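Local coordinates for protein DNA endonuclease I-CvuI (Chlorella vulgaris, PDB 5A77) that cleaves double-stranded DNA as a LAGLIDADG-family homing endonuclease, probably to promote the homing of its chloroplast intron, at residues I25-V30 and L129-V134; Y35-Q40 and N117-S122; V41-T46 and Q110-L115. All blocks are in the same frame, centred on the assembly; numbering follows the deposited sequence.

Contact 1: residues I25-V30 and L129-V134; sequences INAQIV and LLADKV. With nucleotides of chain F.
Ala-27 and Ala-131 bring the first strand of the DNA-binding sheet of this LAGLIDADG endonuclease against helix 121-135. Their CA atoms lie 5.1 Å apart, and the axes of strand 25-30 and helix 129-134 approach to 7.2 Å with their N-to-C directions 135° apart, a closeness that two alanines permit.

The apolar contacts run along the strand from Ala-27 to Ile-29. Ala-27 CB meets Val-134 CG2 at 3.9 Å. Further along, Ile-29 lays CG1 on the methyl of Ala-131, while its CD1 lies against OD1 of Asp-132. With CG1 of Val-134 anti to the backbone N (chi1 178°), that methyl lies near the carbonyl O of Ile-25 and OD1 of Asn-26.

No hydrogen bond joins the two segments; two of their polar atoms have partners elsewhere. The carbonyl O of Ala-27 accepts from Arg-143, and OD2 of Asp-132 accepts from the backbone N of Ala-147, where helix 147-156 begins. Helix 102-114 also borders the contact, through Ile-111 on Ala-27 and Leu-107 on Val-134.

The opposite face of the strand meets DNA. The CA-CB bond of Asn-26 points away from the helix, and its amide is held by the backbone of the bound strand: ND2 donates to O5' of DC3 of chain F at 2.9 Å (151° at the hydrogen) and more weakly to OP2 at 3.2 Å.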
loop_
_atom_site.group_PDB
_atom_site.type_symbol
_atom_site.label_atom_id
_atom_site.label_comp_id
_atom_site.label_asym_id
_atom_site.label_seq_id
_atom_site.Cartn_x
_atom_site.Cartn_y
_atom_site.Cartn_z
ATOM N N ILE B 25 1.907 5.180 -10.652
ATOM C CA ILE B 25 1.335 5.723 -11.874
ATOM C C ILE B 25 2.304 6.745 -12.435
ATOM O O ILE B 25 2.445 7.833 -11.887
ATOM C CB ILE B 25 -0.033 6.361 -11.619
ATOM C CG1 ILE B 25 -0.922 5.360 -10.872
ATOM C CG2 ILE B 25 -0.656 6.873 -12.932
ATOM C CD1 ILE B 25 -2.374 5.734 -10.851
ATOM N N ASN B 26 2.985 6.385 -13.516
ATOM C CA ASN B 26 4.148 7.146 -13.945
ATOM C C ASN B 26 4.126 7.509 -15.425
ATOM O O ASN B 26 3.302 7.021 -16.199
ATOM C CB ASN B 26 5.426 6.357 -13.626
ATOM C CG ASN B 26 6.645 7.254 -13.454
ATOM O OD1 ASN B 26 6.521 8.468 -13.336
ATOM N ND2 ASN B 26 7.830 6.652 -13.430
ATOM N N ALA B 27 5.046 8.383 -15.800
ATOM C CA ALA B 27 5.233 8.790 -17.178
ATOM C C ALA B 27 6.696 9.140 -17.348
ATOM O O ALA B 27 7.184 10.113 -16.762
ATOM C CB ALA B 27 4.352 9.961 -17.523
ATOM N N GLN B 28 7.391 8.320 -18.126
ATOM C CA GLN B 28 8.820 8.475 -18.363
ATOM C C GLN B 28 9.120 8.823 -19.809
ATOM O O GLN B 28 8.443 8.368 -20.731
ATOM C CB GLN B 28 9.578 7.193 -18.011
ATOM C CG GLN B 28 9.090 6.518 -16.772
ATOM C CD GLN B 28 9.295 5.026 -16.817
ATOM O OE1 GLN B 28 8.338 4.266 -16.969
ATOM N NE2 GLN B 28 10.549 4.594 -16.687
ATOM N N ILE B 29 10.161 9.619 -19.994
ATOM C CA ILE B 29 10.733 9.823 -21.309
ATOM C C ILE B 29 11.847 8.798 -21.536
ATOM O O ILE B 29 12.893 8.874 -20.892
ATOM C CB ILE B 29 11.289 11.240 -21.451
ATOM C CG1 ILE B 29 10.163 12.252 -21.241
ATOM C CG2 ILE B 29 11.934 11.421 -22.821
ATOM C CD1 ILE B 29 10.639 13.656 -20.918
ATOM N N VAL B 30 11.635 7.830 -22.428
ATOM C CA VAL B 30 12.708 6.895 -22.719
ATOM C C VAL B 30 13.301 7.164 -24.090
ATOM O O VAL B 30 12.597 7.464 -25.069
ATOM C CB VAL B 30 12.259 5.409 -22.623
ATOM C CG1 VAL B 30 11.517 5.152 -21.313
ATOM C CG2 VAL B 30 11.424 4.979 -23.830
ATOM N N LEU B 129 6.721 17.449 -21.603
ATOM C CA LEU B 129 6.575 18.417 -20.518
ATOM C C LEU B 129 5.566 17.953 -19.442
ATOM O O LEU B 129 5.717 18.268 -18.268
ATOM C CB LEU B 129 6.175 19.780 -21.083
ATOM C CG LEU B 129 7.388 20.588 -21.550
ATOM C CD1 LEU B 129 7.009 21.685 -22.559
ATOM C CD2 LEU B 129 8.089 21.192 -20.344
ATOM N N LEU B 130 4.558 17.194 -19.857
ATOM C CA LEU B 130 3.606 16.587 -18.945
ATOM C C LEU B 130 4.254 15.402 -18.220
ATOM O O LEU B 130 3.857 15.049 -17.105
ATOM C CB LEU B 130 2.356 16.128 -19.702
ATOM C CG LEU B 130 1.338 17.172 -20.145
ATOM C CD1 LEU B 130 0.187 16.535 -20.914
ATOM C CD2 LEU B 130 0.815 17.911 -18.929
ATOM N N ALA B 131 5.253 14.787 -18.852
ATOM C CA ALA B 131 5.985 13.708 -18.202
ATOM C C ALA B 131 6.725 14.216 -16.962
ATOM O O ALA B 131 6.775 13.528 -15.944
ATOM C CB ALA B 131 6.957 13.058 -19.160
ATOM N N ASP B 132 7.308 15.407 -17.051
ATOM C CA ASP B 132 8.035 15.973 -15.914
ATOM C C ASP B 132 7.116 16.382 -14.792
ATOM O O ASP B 132 7.522 16.360 -13.631
ATOM C CB ASP B 132 8.872 17.188 -16.314
ATOM C CG ASP B 132 9.792 16.910 -17.475
ATOM O OD1 ASP B 132 10.064 15.714 -17.759
ATOM O OD2 ASP B 132 10.258 17.904 -18.087
ATOM N N LYS B 133 5.890 16.772 -15.125
ATOM C CA LYS B 133 4.953 17.172 -14.080
ATOM C C LYS B 133 4.470 15.983 -13.264
ATOM O O LYS B 133 4.301 16.103 -12.047
ATOM C CB LYS B 133 3.757 17.911 -14.657
ATOM C CG LYS B 133 3.818 19.390 -14.388
ATOM C CD LYS B 133 2.459 20.017 -14.562
ATOM C CE LYS B 133 2.467 21.469 -14.145
ATOM N NZ LYS B 133 1.067 21.951 -13.953
ATOM N N VAL B 134 4.240 14.847 -13.927
ATOM C CA VAL B 134 3.950 13.617 -13.213
ATOM C C VAL B 134 5.104 13.350 -12.274
ATOM O O VAL B 134 4.925 12.913 -11.131
ATOM C CB VAL B 134 3.789 12.405 -14.131
ATOM C CG1 VAL B 134 3.535 11.139 -13.293
ATOM C CG2 VAL B 134 2.670 12.635 -15.164
ATOM P P DC F 3 10.574 8.343 -11.619
ATOM O OP1 DC F 3 11.710 9.287 -11.628
ATOM O OP2 DC F 3 9.195 8.857 -11.540
ATOM O "O5'" DC F 3 10.605 7.340 -12.878
ATOM C "C5'" DC F 3 11.684 7.354 -13.799
ATOM C "C4'" DC F 3 12.965 6.832 -13.174
ATOM O "O4'" DC F 3 12.663 5.716 -12.303
ATOM C "C3'" DC F 3 13.974 6.306 -14.179
ATOM O "O3'" DC F 3 14.834 7.374 -14.612
ATOM C "C2'" DC F 3 14.734 5.249 -13.387
ATOM C "C1'" DC F 3 13.675 4.728 -12.406
ATOM N N1 DC F 3 13.030 3.404 -12.790
ATOM C C2 DC F 3 13.804 2.237 -12.836
ATOM O O2 DC F 3 15.014 2.306 -12.594
ATOM N N3 DC F 3 13.203 1.059 -13.161
ATOM C C4 DC F 3 11.898 1.027 -13.419
ATOM N N4 DC F 3 11.354 -0.147 -13.717
ATOM C C5 DC F 3 11.089 2.202 -13.362
ATOM C C6 DC F 3 11.689 3.354 -13.043
#

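Contact 2: residues Y35-Q40 and N117-S122. With nucleotides of chain C.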
loop_
_atom_site.group_PDB
_atom_site.type_symbol
_atom_site.label_atom_id
_atom_site.label_comp_id
_atom_site.label_asym_id
_atom_site.label_seq_id
_atom_site.Cartn_x
_atom_site.Cartn_y
_atom_site.Cartn_z
ATOM N N TYR B 35 13.813 5.437 -33.074
ATOM C CA TYR B 35 12.742 6.426 -33.243
ATOM C C TYR B 35 13.230 7.602 -34.078
ATOM O O TYR B 35 14.365 8.058 -33.904
ATOM C CB TYR B 35 12.249 6.950 -31.886
ATOM C CG TYR B 35 11.088 6.210 -31.245
ATOM C CD1 TYR B 35 11.096 4.821 -31.117
ATOM C CD2 TYR B 35 10.004 6.916 -30.712
ATOM C CE1 TYR B 35 10.040 4.146 -30.499
ATOM C CE2 TYR B 35 8.941 6.255 -30.099
ATOM C CZ TYR B 35 8.969 4.866 -29.989
ATOM O OH TYR B 35 7.921 4.209 -29.385
ATOM N N LEU B 36 12.374 8.091 -34.977
ATOM C CA LEU B 36 12.665 9.305 -35.758
ATOM C C LEU B 36 13.046 10.476 -34.867
ATOM O O LEU B 36 14.065 11.116 -35.096
ATOM C CB LEU B 36 11.471 9.699 -36.630
ATOM C CG LEU B 36 11.822 9.714 -38.121
ATOM C CD1 LEU B 36 12.311 8.352 -38.542
ATOM C CD2 LEU B 36 10.658 10.151 -38.989
ATOM N N LEU B 37 12.227 10.726 -33.844
ATOM C CA LEU B 37 12.442 11.800 -32.859
ATOM C C LEU B 37 13.189 11.341 -31.601
ATOM O O LEU B 37 13.149 12.019 -30.583
ATOM C CB LEU B 37 11.100 12.404 -32.436
ATOM C CG LEU B 37 10.104 12.663 -33.564
ATOM C CD1 LEU B 37 8.769 13.115 -33.015
ATOM C CD2 LEU B 37 10.668 13.690 -34.496
ATOM N N LYS B 38 13.819 10.168 -31.655
ATOM C CA LYS B 38 14.713 9.700 -30.583
ATOM C C LYS B 38 14.068 9.412 -29.213
ATOM O O LYS B 38 14.707 8.788 -28.360
ATOM C CB LYS B 38 15.847 10.717 -30.375
ATOM C CG LYS B 38 16.757 10.888 -31.567
ATOM C CD LYS B 38 17.492 9.599 -31.869
ATOM C CE LYS B 38 18.170 9.644 -33.233
ATOM N NZ LYS B 38 18.874 8.357 -33.499
ATOM N N TYR B 39 12.837 9.864 -28.980
ATOM C CA TYR B 39 12.231 9.671 -27.660
ATOM C C TYR B 39 10.784 9.198 -27.696
ATOM O O TYR B 39 10.003 9.562 -28.576
ATOM C CB TYR B 39 12.309 10.968 -26.825
ATOM C CG TYR B 39 13.710 11.355 -26.398
ATOM C CD1 TYR B 39 14.314 10.756 -25.305
ATOM C CD2 TYR B 39 14.427 12.316 -27.090
ATOM C CE1 TYR B 39 15.593 11.108 -24.912
ATOM C CE2 TYR B 39 15.707 12.675 -26.703
ATOM C CZ TYR B 39 16.283 12.067 -25.613
ATOM O OH TYR B 39 17.556 12.419 -25.225
ATOM N N GLN B 40 10.450 8.392 -26.699
ATOM C CA GLN B 40 9.109 7.865 -26.488
ATOM C C GLN B 40 8.677 8.288 -25.093
ATOM O O GLN B 40 9.487 8.281 -24.168
ATOM C CB GLN B 40 9.095 6.327 -26.623
ATOM C CG GLN B 40 7.740 5.667 -26.372
ATOM C CD GLN B 40 7.848 4.293 -25.694
ATOM O OE1 GLN B 40 8.936 3.833 -25.355
ATOM N NE2 GLN B 40 6.706 3.652 -25.474
ATOM N N ASN B 117 -0.705 11.124 -31.551
ATOM C CA ASN B 117 -0.182 12.139 -32.448
ATOM C C ASN B 117 1.273 12.489 -32.171
ATOM O O ASN B 117 1.761 13.529 -32.609
ATOM C CB ASN B 117 -1.060 13.389 -32.364
ATOM C CG ASN B 117 -2.539 13.057 -32.495
ATOM O OD1 ASN B 117 -2.916 12.110 -33.197
ATOM N ND2 ASN B 117 -3.381 13.822 -31.812
ATOM N N THR B 118 1.978 11.607 -31.472
ATOM C CA THR B 118 3.297 11.970 -30.965
ATOM C C THR B 118 4.388 11.916 -32.057
ATOM O O THR B 118 5.572 12.112 -31.776
ATOM C CB THR B 118 3.716 11.072 -29.791
ATOM O OG1 THR B 118 4.924 11.589 -29.233
ATOM C CG2 THR B 118 3.985 9.654 -30.276
ATOM N N LYS B 119 3.996 11.656 -33.297
ATOM C CA LYS B 119 4.944 11.752 -34.404
ATOM C C LYS B 119 5.188 13.223 -34.793
ATOM O O LYS B 119 6.225 13.567 -35.365
ATOM C CB LYS B 119 4.462 10.934 -35.609
ATOM C CG LYS B 119 5.346 9.705 -35.912
ATOM C CD LYS B 119 6.832 10.100 -35.869
ATOM C CE LYS B 119 7.132 11.184 -36.939
ATOM N NZ LYS B 119 8.548 11.626 -37.127
ATOM N N ASP B 120 4.242 14.091 -34.445
ATOM C CA ASP B 120 4.433 15.543 -34.515
ATOM C C ASP B 120 5.386 16.011 -33.395
ATOM O O ASP B 120 5.098 15.817 -32.227
ATOM C CB ASP B 120 3.073 16.250 -34.407
ATOM C CG ASP B 120 3.186 17.762 -34.456
ATOM O OD1 ASP B 120 4.241 18.267 -34.883
ATOM O OD2 ASP B 120 2.228 18.460 -34.052
ATOM N N PRO B 121 6.524 16.631 -33.756
ATOM C CA PRO B 121 7.562 17.073 -32.813
ATOM C C PRO B 121 7.083 18.074 -31.752
ATOM O O PRO B 121 7.659 18.129 -30.661
ATOM C CB PRO B 121 8.601 17.731 -33.715
ATOM C CG PRO B 121 8.395 17.118 -35.046
ATOM C CD PRO B 121 6.929 16.846 -35.156
ATOM N N SER B 122 6.059 18.864 -32.058
ATOM C CA SER B 122 5.502 19.747 -31.040
ATOM C C SER B 122 4.550 18.960 -30.140
ATOM O O SER B 122 4.401 19.275 -28.960
ATOM C CB SER B 122 4.789 20.943 -31.680
ATOM O OG SER B 122 3.682 20.527 -32.467
ATOM P P DC C 2 8.825 6.663 -36.109
ATOM O OP1 DC C 2 8.261 7.641 -37.068
ATOM O OP2 DC C 2 9.879 7.065 -35.144
ATOM O "O5'" DC C 2 7.587 6.012 -35.333
ATOM C "C5'" DC C 2 7.779 5.329 -34.095
ATOM C "C4'" DC C 2 6.720 4.262 -33.909
ATOM O "O4'" DC C 2 7.246 2.997 -34.388
ATOM C "C3'" DC C 2 6.285 4.039 -32.461
ATOM O "O3'" DC C 2 4.856 3.997 -32.342
ATOM C "C2'" DC C 2 6.922 2.703 -32.068
ATOM C "C1'" DC C 2 7.136 2.002 -33.401
ATOM N N1 DC C 2 8.384 1.181 -33.397
ATOM C C2 DC C 2 8.291 -0.193 -33.222
ATOM O O2 DC C 2 7.167 -0.712 -33.121
ATOM N N3 DC C 2 9.432 -0.926 -33.190
ATOM C C4 DC C 2 10.619 -0.323 -33.293
ATOM N N4 DC C 2 11.721 -1.090 -33.259
ATOM C C5 DC C 2 10.730 1.084 -33.457
ATOM C C6 DC C 2 9.599 1.791 -33.489
ATOM P P DA C 3 4.159 4.455 -30.962
ATOM O OP1 DA C 3 2.702 4.495 -31.245
ATOM O OP2 DA C 3 4.923 5.610 -30.445
ATOM O "O5'" DA C 3 4.438 3.258 -29.914
ATOM C "C5'" DA C 3 3.627 2.087 -29.953
ATOM C "C4'" DA C 3 4.109 1.028 -28.978
ATOM O "O4'" DA C 3 5.267 0.328 -29.511
ATOM C "C3'" DA C 3 4.536 1.533 -27.591
ATOM O "O3'" DA C 3 4.122 0.579 -26.647
ATOM C "C2'" DA C 3 6.058 1.516 -27.711
ATOM C "C1'" DA C 3 6.200 0.212 -28.473
ATOM N N9 DA C 3 7.532 -0.066 -29.004
ATOM C C8 DA C 3 8.472 0.838 -29.421
ATOM N N7 DA C 3 9.594 0.288 -29.827
ATOM C C5 DA C 3 9.378 -1.076 -29.654
ATOM C C6 DA C 3 10.182 -2.211 -29.909
ATOM N N6 DA C 3 11.428 -2.139 -30.392
ATOM N N1 DA C 3 9.656 -3.434 -29.631
ATOM C C2 DA C 3 8.413 -3.506 -29.130
ATOM N N3 DA C 3 7.561 -2.508 -28.850
ATOM C C4 DA C 3 8.112 -1.307 -29.143
ATOM O "O5'" DT C 1 13.431 3.556 -37.842
ATOM C "C5'" DT C 1 12.756 4.662 -38.470
ATOM C "C4'" DT C 1 11.247 4.579 -38.269
ATOM O "O4'" DT C 1 10.810 3.202 -38.421
ATOM C "C3'" DT C 1 10.735 5.008 -36.882
ATOM O "O3'" DT C 1 9.387 5.457 -37.003
ATOM C "C2'" DT C 1 10.784 3.699 -36.112
ATOM C "C1'" DT C 1 10.241 2.759 -37.186
ATOM N N1 DT C 1 10.571 1.323 -36.999
ATOM C C2 DT C 1 9.542 0.422 -36.891
ATOM O O2 DT C 1 8.366 0.752 -36.914
ATOM N N3 DT C 1 9.938 -0.893 -36.752
ATOM C C4 DT C 1 11.239 -1.370 -36.718
ATOM O O4 DT C 1 11.500 -2.556 -36.586
ATOM C C5 DT C 1 12.270 -0.367 -36.836
ATOM C C7 DT C 1 13.717 -0.770 -36.810
ATOM C C6 DT C 1 11.889 0.919 -36.970
#
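The turn that leads into strand 39-50 of the DNA-binding sheet meets the turn preceding helix 121-135, and Leu-37 and Lys-119 carry most of the contact. Both are type I beta turns, Tyr-35 to Lys-38 and Asn-117 to Asp-120; the second runs into the helix N-cap, Asp-120, whose OD1 accepts a weak capping bond from Ser-122 N.

Leu-37 is the buried member. Its CD1 sits against two backbone carbonyls, 3.5 Å from Lys-119 O and 3.6 Å from Thr-118 O, while CD2 touches Pro-121 CG at 4.1 Å, the two side chains crossing at about a right angle. Leu-124, Leu-154 and His-159 also touch Leu-37.

Lys-119 is more exposed. Its chain is bent at chi2 (-46°) and chi3 (-61°), which sets CD and CE; NZ at its end lies beside CD2 of Leu-36 and 4.0 Å from CD2 of Leu-37. The middle of the chain borders a phosphate: CD is the part of Lys-119 nearest to OP1 of DC2 of chain C.

The first turn also contacts the DNA backbone directly. Leu-36 N donates to OP2 of DC2 of chain C at 2.7 Å, nearly straight at 167°. The Tyr-35 ring packs on the same strand, with C5' of DC2 4.1 Å above its centre and C8 of DA3 of chain C at its edge, in plane.

No hydrogen bond ties one turn to the other, which leaves the contact between them to van der Waals packing, of Leu-37 on two carbonyls and Pro-121, and of Leu-36 and Leu-37 beside Lys-119 NZ. The phosphate of DC2 faces both turns: one offers a backbone N-H, the other a lysine whose charge, with CD and not NZ nearest OP1, would act as general electrostatic attraction rather than a direct ion pair.

Contact 3: residues V41-T46 and Q110-L115; sequences VRVSLT and QIIKKL. With nucleotides of chain F.
With CG1 anti to the backbone N (chi1 167°), Val-41 turns that methyl to CG2 of Ile-111, 3.9 Å away, the two side chains crossing at about a right angle. Val-43 takes a different rotamer: chi1 of -63° puts CG1 anti to the carbonyl carbon, where it meets the same Ile-111 CG2 at 3.9 Å. One isoleucine methyl is therefore shared by two valines of the strand.

CG2 of Val-43 packs on CG1 of Ile-112 at 4.0 Å and reaches tip to tip toward CD1 of Leu-115. The other leucine methyl, CD2, lies 3.8 Å from the carbonyl O of Val-41.

This is the helix-backed side of the antiparallel sheet of the LAGLIDADG fold, whose other side faces the DNA. Strand 41-46 and helix 110-114 have axes 9.6 Å apart. Leu-87 of helix 84-94 extends the apolar layer at Val-43, and Leu-130 of helix 121-135 does so at Ile-111.

Between the two valines, the bond from CA to CB of Arg-42 points away from the helix. Its chain bends at chi3, and NH1 donates to the base oxygen O4 of DT5 of chain F at 2.6 Å (139° at the hydrogen), with O4 near the guanidinium plane at its edge.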
loop_
_atom_site.group_PDB
_atom_site.type_symbol
_atom_site.label_atom_id
_atom_site.label_comp_id
_atom_site.label_asym_id
_atom_site.label_seq_id
_atom_site.Cartn_x
_atom_site.Cartn_y
_atom_site.Cartn_z
ATOM N N VAL B 41 7.421 8.675 -24.928
ATOM C CA VAL B 41 6.906 8.903 -23.583
ATOM C C VAL B 41 6.149 7.644 -23.156
ATOM O O VAL B 41 5.154 7.264 -23.785
ATOM C CB VAL B 41 6.017 10.153 -23.516
ATOM C CG1 VAL B 41 5.243 10.192 -22.221
ATOM C CG2 VAL B 41 6.876 11.417 -23.640
ATOM N N ARG B 42 6.654 6.962 -22.127
ATOM C CA ARG B 42 6.037 5.722 -21.664
ATOM C C ARG B 42 5.079 6.033 -20.532
ATOM O O ARG B 42 5.459 6.697 -19.587
ATOM C CB ARG B 42 7.104 4.703 -21.209
ATOM C CG ARG B 42 6.561 3.435 -20.494
ATOM C CD ARG B 42 7.688 2.426 -20.122
ATOM N NE ARG B 42 8.453 2.034 -21.307
ATOM C CZ ARG B 42 9.738 1.684 -21.313
ATOM N NH1 ARG B 42 10.428 1.653 -20.177
ATOM N NH2 ARG B 42 10.336 1.376 -22.468
ATOM N N VAL B 43 3.834 5.580 -20.647
ATOM C CA VAL B 43 2.884 5.635 -19.546
ATOM C C VAL B 43 2.719 4.241 -18.899
ATOM O O VAL B 43 2.707 3.220 -19.604
ATOM C CB VAL B 43 1.513 6.171 -20.013
ATOM C CG1 VAL B 43 1.638 7.605 -20.524
ATOM C CG2 VAL B 43 0.926 5.278 -21.081
ATOM N N SER B 44 2.605 4.189 -17.570
ATOM C CA SER B 44 2.417 2.908 -16.884
ATOM C C SER B 44 1.850 2.988 -15.475
ATOM O O SER B 44 2.183 3.889 -14.697
ATOM C CB SER B 44 3.738 2.131 -16.823
ATOM O OG SER B 44 4.773 2.909 -16.253
ATOM N N LEU B 45 0.984 2.028 -15.164
ATOM C CA LEU B 45 0.603 1.743 -13.790
ATOM C C LEU B 45 1.332 0.483 -13.350
ATOM O O LEU B 45 1.240 -0.549 -14.015
ATOM C CB LEU B 45 -0.913 1.560 -13.654
ATOM C CG LEU B 45 -1.474 1.230 -12.263
ATOM C CD1 LEU B 45 -2.871 1.780 -12.127
ATOM C CD2 LEU B 45 -1.500 -0.265 -12.009
ATOM N N THR B 46 2.040 0.548 -12.227
ATOM C CA THR B 46 2.764 -0.627 -11.749
ATOM C C THR B 46 2.466 -0.863 -10.268
ATOM O O THR B 46 2.390 0.077 -9.487
ATOM C CB THR B 46 4.285 -0.472 -11.966
ATOM O OG1 THR B 46 4.596 -0.708 -13.346
ATOM C CG2 THR B 46 5.048 -1.496 -11.148
ATOM N N GLN B 110 -4.141 12.801 -19.588
ATOM C CA GLN B 110 -3.926 13.904 -20.521
ATOM C C GLN B 110 -2.805 13.547 -21.493
ATOM O O GLN B 110 -2.829 13.962 -22.664
ATOM C CB GLN B 110 -3.597 15.220 -19.791
ATOM C CG GLN B 110 -4.812 15.976 -19.248
ATOM C CD GLN B 110 -5.921 16.095 -20.269
ATOM O OE1 GLN B 110 -5.671 16.407 -21.426
ATOM N NE2 GLN B 110 -7.152 15.837 -19.852
ATOM N N ILE B 111 -1.824 12.779 -21.014
ATOM C CA ILE B 111 -0.749 12.311 -21.896
ATOM C C ILE B 111 -1.223 11.267 -22.904
ATOM O O ILE B 111 -0.805 11.275 -24.058
ATOM C CB ILE B 111 0.421 11.696 -21.117
ATOM C CG1 ILE B 111 1.003 12.697 -20.122
ATOM C CG2 ILE B 111 1.499 11.197 -22.083
ATOM C CD1 ILE B 111 2.291 12.210 -19.480
ATOM N N ILE B 112 -2.078 10.350 -22.466
ATOM C CA ILE B 112 -2.545 9.300 -23.359
ATOM C C ILE B 112 -3.349 9.944 -24.486
ATOM O O ILE B 112 -3.412 9.416 -25.604
ATOM C CB ILE B 112 -3.379 8.237 -22.612
ATOM C CG1 ILE B 112 -2.465 7.345 -21.761
ATOM C CG2 ILE B 112 -4.156 7.355 -23.586
ATOM C CD1 ILE B 112 -3.214 6.477 -20.740
ATOM N N LYS B 113 -3.920 11.111 -24.199
ATOM C CA LYS B 113 -4.686 11.852 -25.197
ATOM C C LYS B 113 -3.869 12.191 -26.449
ATOM O O LYS B 113 -4.388 12.129 -27.562
ATOM C CB LYS B 113 -5.256 13.130 -24.582
ATOM C CG LYS B 113 -6.766 13.224 -24.689
ATOM C CD LYS B 113 -7.324 14.255 -23.723
ATOM C CE LYS B 113 -7.767 13.582 -22.425
ATOM N NZ LYS B 113 -8.875 14.308 -21.728
ATOM N N LYS B 114 -2.589 12.504 -26.258
ATOM C CA LYS B 114 -1.729 12.948 -27.344
ATOM C C LYS B 114 -0.773 11.894 -27.934
ATOM O O LYS B 114 -0.151 12.145 -28.969
ATOM C CB LYS B 114 -0.910 14.144 -26.879
ATOM C CG LYS B 114 -1.521 14.858 -25.702
ATOM C CD LYS B 114 -0.848 16.177 -25.441
ATOM C CE LYS B 114 -1.902 17.201 -25.113
ATOM N NZ LYS B 114 -1.368 18.573 -25.233
ATOM N N LEU B 115 -0.651 10.733 -27.294
ATOM C CA LEU B 115 0.240 9.681 -27.797
ATOM C C LEU B 115 -0.059 9.270 -29.237
ATOM O O LEU B 115 0.872 9.019 -29.998
ATOM C CB LEU B 115 0.196 8.432 -26.902
ATOM C CG LEU B 115 0.687 8.554 -25.461
ATOM C CD1 LEU B 115 0.500 7.222 -24.752
ATOM C CD2 LEU B 115 2.140 9.001 -25.416
ATOM P P DT F 5 19.793 4.039 -19.705
ATOM O OP1 DT F 5 21.247 4.239 -19.892
ATOM O OP2 DT F 5 18.849 4.705 -20.629
ATOM O "O5'" DT F 5 19.440 2.472 -19.762
ATOM C "C5'" DT F 5 19.864 1.596 -18.726
ATOM C "C4'" DT F 5 19.712 0.149 -19.156
ATOM O "O4'" DT F 5 18.359 -0.310 -18.884
ATOM C "C3'" DT F 5 19.956 -0.117 -20.643
ATOM O "O3'" DT F 5 20.745 -1.292 -20.800
ATOM C "C2'" DT F 5 18.547 -0.308 -21.205
ATOM C "C1'" DT F 5 17.832 -0.946 -20.031
ATOM N N1 DT F 5 16.358 -0.729 -20.044
ATOM C C2 DT F 5 15.516 -1.814 -20.081
ATOM O O2 DT F 5 15.913 -2.968 -20.110
ATOM N N3 DT F 5 14.181 -1.504 -20.075
ATOM C C4 DT F 5 13.611 -0.243 -20.028
ATOM O O4 DT F 5 12.393 -0.071 -20.027
ATOM C C5 DT F 5 14.551 0.857 -19.986
ATOM C C7 DT F 5 14.057 2.282 -19.959
ATOM C C6 DT F 5 15.864 0.560 -19.993
#

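Overall arrangement
The three contacts are nested along the chain: contact 3 lies within the loop closed by contact 2, which in turn lies within that closed by contact 1. Contacts 1 and 3 have centres about 8 Å apart and lie on neighbouring antiparallel strands, 23-31 and 39-50 respectively, bridged by probable backbone bonds such as Gln-28 O to Arg-42 N at 2.7 Å. Behind the sheet, Ile-111 of contact 3 touches Ala-27 and Leu-130 of contact 1. Contact 2 is farther out, about 15 and 14 Å from contacts 1 and 3, sharing helix 121-135 with the former and strand 39-50 with the latter. Successive helices thus back a sheet whose other face meets DNA.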